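Local coordinates for protein chalcone synthase (Neurospora crassa, PDB 3EUQ) that probably acts as an acyltransferase, a type III polyketide synthase of the chalcone synthase family that makes pentaketides, at residues A[4-9]-A[220-225]. The protein carries 1 engineered substitution. Residues are numbered along the deposited sequence; the frame is centred on the assembly and turned at random.
Sequences SITGLG and KPAIYD
Y224 and I223 both face I5 across the seam between strands 4-11 and 224-233, a worked example of the classic beta bulge. The carbonyl oxygen of I5 receives two amide hydrogens: I223 N lies 2.8 Å from I5 O, and Y224 N approaches the same oxygen at 3.3 Å, in the carbonyl plane on a lone pair. In return I5 N donates to Y224 O at 2.7 Å, which completes the antiparallel hydrogen-bonded pair.

I223, the first residue of the bulge, points its side chain toward strand 4-11. Its CG1 lies anti to its own carbonyl carbon (chi1 -63°), and the chain beyond ends with CD1 wedged 3.4 Å from T6 O and a tight 3.5 Å from L8 CD1, while CG2 packs on that same leucine methyl. An alanine here removes both methyls that meet L8 CD1, and a gap would probably open beside that methyl and T6 O. The Y224 ring, on the I5 side of the sheet, meets L8 CD2 at its edge, with CE2 4.1 Å away; its hydroxyl is hydrogen-bonded to L339 O in helix 334-342.

On the side of the sheet where S4 lies, the CB atoms of S4 and A222 touch at 3.5 Å. The K220 side chain crosses that of T6 at about a right angle, with CE near CG2. Beyond the bulge a water donates to both T6 O and P221 O, linking strand 4-11 to the loop that leads into strand 224-233. D225 forms a salt bridge with R379 at the chain's C-terminus.

These strands adjoin near the middle of the mixed sheet of a thiolase-like fold. The chemistry implies a join in which one carbonyl absorbs the added residue without breaking the pairing, and apolar packing around I223 and L8 continues it past the last direct backbone bond.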
loop_
_atom_site.group_PDB
_atom_site.type_symbol
_atom_site.label_atom_id
_atom_site.label_comp_id
_atom_site.label_asym_id
_atom_site.label_seq_id
_atom_site.Cartn_x
_atom_site.Cartn_y
_atom_site.Cartn_z
ATOM N N SER A 4 2.100 8.384 21.388
ATOM C CA SER A 4 1.466 9.694 21.422
ATOM C C SER A 4 1.440 10.391 20.074
ATOM O O SER A 4 2.382 10.297 19.297
ATOM C CB SER A 4 2.118 10.581 22.487
ATOM O OG SER A 4 3.485 10.828 22.193
ATOM N N ILE A 5 0.333 11.082 19.810
ATOM C CA ILE A 5 0.246 11.998 18.686
ATOM C C ILE A 5 0.764 13.331 19.184
ATOM O O ILE A 5 0.158 13.943 20.063
ATOM C CB ILE A 5 -1.196 12.127 18.134
ATOM C CG1 ILE A 5 -1.638 10.807 17.495
ATOM C CG2 ILE A 5 -1.286 13.267 17.076
ATOM C CD1 ILE A 5 -3.165 10.651 17.361
ATOM N N THR A 6 1.905 13.757 18.634
ATOM C CA THR A 6 2.593 14.979 19.079
ATOM C C THR A 6 2.347 16.174 18.158
ATOM O O THR A 6 2.613 17.317 18.515
ATOM C CB THR A 6 4.118 14.757 19.231
ATOM O OG1 THR A 6 4.619 14.076 18.076
ATOM C CG2 THR A 6 4.429 13.925 20.495
ATOM N N GLY A 7 1.822 15.909 16.971
ATOM C CA GLY A 7 1.504 16.996 16.058
ATOM C C GLY A 7 0.460 16.544 15.085
ATOM O O GLY A 7 0.409 15.364 14.735
ATOM N N LEU A 8 -0.392 17.479 14.673
ATOM C CA LEU A 8 -1.382 17.229 13.636
ATOM C C LEU A 8 -1.326 18.408 12.669
ATOM O O LEU A 8 -1.081 19.543 13.075
ATOM C CB LEU A 8 -2.809 17.077 14.213
ATOM C CG LEU A 8 -3.134 16.018 15.280
ATOM C CD1 LEU A 8 -2.843 16.569 16.677
ATOM C CD2 LEU A 8 -4.585 15.575 15.225
ATOM N N GLY A 9 -1.537 18.126 11.389
ATOM C CA GLY A 9 -1.558 19.163 10.368
ATOM C C GLY A 9 -2.565 18.800 9.304
ATOM O O GLY A 9 -2.705 17.629 8.958
ATOM N N LYS A 220 7.366 15.565 28.117
ATOM C CA LYS A 220 7.167 16.170 26.791
ATOM C C LYS A 220 5.661 16.246 26.470
ATOM O O LYS A 220 4.919 15.290 26.751
ATOM C CB LYS A 220 7.943 15.385 25.722
ATOM C CG LYS A 220 7.320 15.351 24.314
ATOM C CD LYS A 220 7.808 16.492 23.423
ATOM C CE LYS A 220 7.016 16.542 22.118
ATOM N NZ LYS A 220 7.765 17.240 21.025
ATOM N N PRO A 221 5.199 17.391 25.919
ATOM C CA PRO A 221 3.770 17.507 25.665
ATOM C C PRO A 221 3.347 16.725 24.436
ATOM O O PRO A 221 4.051 16.721 23.421
ATOM C CB PRO A 221 3.568 19.015 25.440
ATOM C CG PRO A 221 4.873 19.508 24.928
ATOM C CD PRO A 221 5.935 18.613 25.531
ATOM N N ALA A 222 2.210 16.050 24.540
ATOM C CA ALA A 222 1.595 15.399 23.388
ATOM C C ALA A 222 0.196 15.986 23.221
ATOM O O ALA A 222 -0.236 16.806 24.037
ATOM C CB ALA A 222 1.540 13.899 23.602
ATOM N N ILE A 223 -0.504 15.592 22.163
ATOM C CA ILE A 223 -1.872 16.068 21.965
ATOM C C ILE A 223 -2.844 14.963 22.338
ATOM O O ILE A 223 -3.813 15.189 23.058
ATOM C CB ILE A 223 -2.085 16.613 20.544
ATOM C CG1 ILE A 223 -1.177 17.820 20.342
ATOM C CG2 ILE A 223 -3.527 17.032 20.328
ATOM C CD1 ILE A 223 -0.653 17.938 18.969
ATOM N N TYR A 224 -2.569 13.759 21.854
ATOM C CA TYR A 224 -3.335 12.592 22.258
ATOM C C TYR A 224 -2.358 11.487 22.577
ATOM O O TYR A 224 -1.343 11.347 21.907
ATOM C CB TYR A 224 -4.264 12.131 21.124
ATOM C CG TYR A 224 -5.264 13.153 20.632
ATOM C CD1 TYR A 224 -6.482 13.339 21.300
ATOM C CD2 TYR A 224 -5.033 13.887 19.467
ATOM C CE1 TYR A 224 -7.427 14.258 20.845
ATOM C CE2 TYR A 224 -5.971 14.811 19.001
ATOM C CZ TYR A 224 -7.166 14.992 19.703
ATOM O OH TYR A 224 -8.103 15.898 19.268
ATOM N N ASP A 225 -2.641 10.716 23.617
ATOM C CA ASP A 225 -1.978 9.437 23.823
ATOM C C ASP A 225 -2.837 8.383 23.140
ATOM O O ASP A 225 -4.061 8.415 23.272
ATOM C CB ASP A 225 -1.890 9.109 25.312
ATOM C CG ASP A 225 -1.069 10.121 26.089
ATOM O OD1 ASP A 225 0.013 10.520 25.606
ATOM O OD2 ASP A 225 -1.515 10.511 27.189
HETATM O O HOH W 1 2.964 18.050 21.075
#